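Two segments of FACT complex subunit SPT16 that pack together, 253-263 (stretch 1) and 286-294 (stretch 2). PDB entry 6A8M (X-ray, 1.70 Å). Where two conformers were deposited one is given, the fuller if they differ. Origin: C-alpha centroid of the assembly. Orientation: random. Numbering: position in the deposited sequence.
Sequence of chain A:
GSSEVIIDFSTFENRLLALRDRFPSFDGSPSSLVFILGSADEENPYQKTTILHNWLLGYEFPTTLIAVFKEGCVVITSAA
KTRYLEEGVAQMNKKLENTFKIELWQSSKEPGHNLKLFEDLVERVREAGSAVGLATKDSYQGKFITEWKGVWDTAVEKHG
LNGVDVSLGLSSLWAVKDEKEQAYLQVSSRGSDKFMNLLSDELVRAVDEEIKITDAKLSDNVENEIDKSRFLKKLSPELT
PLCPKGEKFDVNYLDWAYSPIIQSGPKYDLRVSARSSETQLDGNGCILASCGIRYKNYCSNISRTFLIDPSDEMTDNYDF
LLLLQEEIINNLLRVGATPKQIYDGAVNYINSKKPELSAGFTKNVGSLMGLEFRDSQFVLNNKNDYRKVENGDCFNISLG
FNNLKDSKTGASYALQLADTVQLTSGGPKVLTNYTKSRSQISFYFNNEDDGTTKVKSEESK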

# COMPACT_ATOMS: atom_id res chain seq x y z
N TYR A 253 15.57 -0.04 -5.38
CA TYR A 253 14.19 0.36 -5.15
C TYR A 253 13.27 -0.80 -4.77
O TYR A 253 12.05 -0.63 -4.79
CB TYR A 253 13.63 1.06 -6.39
CG TYR A 253 14.30 2.37 -6.70
CD1 TYR A 253 13.88 3.54 -6.09
CD2 TYR A 253 15.31 2.44 -7.64
CE1 TYR A 253 14.48 4.76 -6.39
CE2 TYR A 253 15.92 3.65 -7.95
CZ TYR A 253 15.50 4.80 -7.32
OH TYR A 253 16.10 6.00 -7.63
N LEU A 254 13.83 -1.97 -4.47
CA LEU A 254 13.04 -3.10 -3.99
C LEU A 254 13.15 -3.18 -2.47
O LEU A 254 14.26 -3.07 -1.92
CB LEU A 254 13.54 -4.40 -4.63
CG LEU A 254 12.57 -5.58 -4.49
CD1 LEU A 254 11.53 -5.52 -5.59
CD2 LEU A 254 13.34 -6.90 -4.52
N ASP A 255 12.01 -3.35 -1.80
CA ASP A 255 11.99 -3.46 -0.34
C ASP A 255 10.79 -4.32 0.07
O ASP A 255 9.96 -4.70 -0.75
CB ASP A 255 11.95 -2.06 0.30
CG ASP A 255 12.38 -2.04 1.77
OD1 ASP A 255 12.76 -3.09 2.32
OD2 ASP A 255 12.34 -0.94 2.36
N TRP A 256 10.70 -4.64 1.35
CA TRP A 256 9.49 -5.27 1.87
C TRP A 256 8.38 -4.24 2.08
O TRP A 256 8.64 -3.11 2.51
CB TRP A 256 9.77 -5.96 3.21
CG TRP A 256 10.60 -7.19 3.10
CD1 TRP A 256 11.89 -7.35 3.51
CD2 TRP A 256 10.19 -8.44 2.53
NE1 TRP A 256 12.31 -8.63 3.25
CE2 TRP A 256 11.29 -9.32 2.63
CE3 TRP A 256 9.01 -8.91 1.95
CZ2 TRP A 256 11.25 -10.63 2.18
CZ3 TRP A 256 8.97 -10.21 1.48
CH2 TRP A 256 10.08 -11.06 1.61
N ALA A 257 7.13 -4.65 1.81
CA ALA A 257 6.00 -3.82 2.21
C ALA A 257 5.67 -3.98 3.69
O ALA A 257 5.07 -3.08 4.30
CB ALA A 257 4.76 -4.17 1.38
N TYR A 258 6.02 -5.13 4.26
CA TYR A 258 5.82 -5.47 5.66
C TYR A 258 6.69 -6.69 5.92
O TYR A 258 7.17 -7.35 4.99
CB TYR A 258 4.33 -5.75 5.99
CG TYR A 258 3.73 -6.90 5.22
CD1 TYR A 258 3.17 -6.71 3.95
CD2 TYR A 258 3.74 -8.19 5.75
CE1 TYR A 258 2.64 -7.78 3.25
CE2 TYR A 258 3.20 -9.25 5.06
CZ TYR A 258 2.65 -9.04 3.81
OH TYR A 258 2.14 -10.11 3.12
N SER A 259 6.90 -7.00 7.19
CA SER A 259 7.67 -8.18 7.55
C SER A 259 6.88 -9.44 7.20
O SER A 259 5.70 -9.53 7.55
CB SER A 259 8.02 -8.18 9.04
OG SER A 259 9.04 -7.24 9.34
N PRO A 260 7.48 -10.41 6.51
CA PRO A 260 6.75 -11.62 6.13
C PRO A 260 6.12 -12.31 7.33
O PRO A 260 6.67 -12.31 8.42
CB PRO A 260 7.83 -12.51 5.51
CG PRO A 260 8.89 -11.54 5.03
CD PRO A 260 8.86 -10.38 6.00
N ILE A 261 4.95 -12.91 7.11
CA ILE A 261 4.14 -13.49 8.16
C ILE A 261 4.05 -14.99 7.90
O ILE A 261 3.60 -15.41 6.83
CB ILE A 261 2.73 -12.89 8.22
CG1 ILE A 261 2.80 -11.37 8.47
CG2 ILE A 261 1.90 -13.60 9.29
CD1 ILE A 261 1.47 -10.64 8.22
N ILE A 262 4.44 -15.79 8.89
CA ILE A 262 4.20 -17.23 8.91
C ILE A 262 3.44 -17.56 10.19
O ILE A 262 3.79 -17.06 11.27
CB ILE A 262 5.52 -18.02 8.83
CG1 ILE A 262 6.24 -17.70 7.51
CG2 ILE A 262 5.30 -19.55 8.96
CD1 ILE A 262 7.63 -18.34 7.45
N GLN A 263 2.37 -18.34 10.06
CA GLN A 263 1.60 -18.85 11.20
C GLN A 263 1.30 -20.31 10.91
O GLN A 263 0.50 -20.62 10.02
CB GLN A 263 0.30 -18.06 11.40
CG GLN A 263 0.52 -16.59 11.70
CD GLN A 263 -0.77 -15.82 11.78
OE1 GLN A 263 -1.86 -16.37 11.55
NE2 GLN A 263 -0.67 -14.54 12.10
N CYS A 286 -2.44 -27.13 8.33
CA CYS A 286 -2.34 -25.90 7.55
C CYS A 286 -1.27 -24.95 8.09
O CYS A 286 -1.15 -24.74 9.31
CB CYS A 286 -3.70 -25.17 7.51
SG CYS A 286 -5.02 -26.15 6.75
N ILE A 287 -0.48 -24.38 7.17
CA ILE A 287 0.51 -23.37 7.50
C ILE A 287 0.28 -22.16 6.60
O ILE A 287 0.20 -22.30 5.38
CB ILE A 287 1.94 -23.90 7.33
CG1 ILE A 287 2.12 -25.14 8.22
CG2 ILE A 287 2.98 -22.80 7.62
CD1 ILE A 287 3.43 -25.85 8.02
N LEU A 288 0.14 -20.98 7.22
CA LEU A 288 -0.15 -19.75 6.49
C LEU A 288 1.12 -18.95 6.27
O LEU A 288 1.93 -18.77 7.19
CB LEU A 288 -1.16 -18.89 7.26
CG LEU A 288 -2.45 -19.58 7.71
CD1 LEU A 288 -3.38 -18.52 8.30
CD2 LEU A 288 -3.14 -20.34 6.60
N ALA A 289 1.26 -18.42 5.06
CA ALA A 289 2.40 -17.57 4.76
C ALA A 289 1.94 -16.36 3.97
O ALA A 289 1.04 -16.46 3.13
CB ALA A 289 3.45 -18.34 3.96
N SER A 290 2.54 -15.20 4.26
CA SER A 290 2.22 -13.96 3.56
C SER A 290 3.49 -13.16 3.33
O SER A 290 4.28 -12.97 4.26
CB SER A 290 1.24 -13.07 4.35
OG SER A 290 0.01 -13.70 4.62
N CYS A 291 3.65 -12.62 2.14
CA CYS A 291 4.71 -11.65 2.02
C CYS A 291 4.30 -10.63 0.97
O CYS A 291 3.44 -10.88 0.13
CB CYS A 291 6.05 -12.31 1.70
SG CYS A 291 6.15 -13.08 0.12
N GLY A 292 4.89 -9.46 1.09
CA GLY A 292 4.52 -8.35 0.23
C GLY A 292 5.72 -7.47 -0.01
O GLY A 292 6.43 -7.14 0.93
N ILE A 293 5.91 -7.05 -1.26
CA ILE A 293 7.10 -6.36 -1.71
C ILE A 293 6.68 -4.96 -2.15
O ILE A 293 5.52 -4.72 -2.49
CB ILE A 293 7.75 -7.14 -2.86
CG1 ILE A 293 8.46 -8.39 -2.31
CG2 ILE A 293 8.69 -6.30 -3.72
CD1 ILE A 293 9.77 -8.06 -1.61
N ARG A 294 7.63 -4.02 -2.10
CA ARG A 294 7.47 -2.72 -2.73
C ARG A 294 8.52 -2.58 -3.82
O ARG A 294 9.69 -2.93 -3.61
CB ARG A 294 7.61 -1.54 -1.74
CG ARG A 294 6.63 -1.53 -0.56
CD ARG A 294 6.64 -0.15 0.15
NE ARG A 294 8.00 0.30 0.45
CZ ARG A 294 8.57 0.27 1.66
NH1 ARG A 294 7.90 -0.17 2.72
NH2 ARG A 294 9.82 0.71 1.81
O HOH W 1 6.15 -9.43 3.66
O HOH W 2 0.55 -15.54 6.57

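An antiparallel pairing can be interrupted and resume in a new register; in this pair from SPT16 a tyrosine side chain and a water occupy the interruption. Walking along stretch 2, the regular part comes first. Ile287 packs its CG2 4.2 Å from CG2 of Ile262. Leu288 and Gln263 then form a hydrogen-bonded pair, Leu288 N to Gln263 O at 2.8 Å and Gln263 N to Leu288 O at 2.9 Å. Ala289 sits opposite Ile262 in a non-hydrogen-bonded pair, its CA 3.2 Å from Ile261 O. Ser290 closes this ladder: its N donates to Ile261 O (2.8 Å) and its O accepts from Ile261 N (2.9 Å).

Beyond it the register shifts by two residues. Cys291 CB lies 3.6 Å from Trp256 CZ3. At Gly292 the Tyr258 ring comes so close that a CB would lie about 2.5 Å from Tyr258 CE1, a clash that glycine avoids. Water 1 bridges the opening, accepting from Gly292 N and donating to Tyr258 O, while Gly292 O receives Ala257 N at 2.7 Å.

Pairing then resumes. Ile293 places CD1 over a face of the Trp256 ring, 4.1 Å from its six-membered centroid. Arg294 exchanges two backbone hydrogen bonds with Asp255, and on the same face of the sheet their side chains form a salt bridge, Arg294 NH2 to Asp255 OD2 at 3.1 Å.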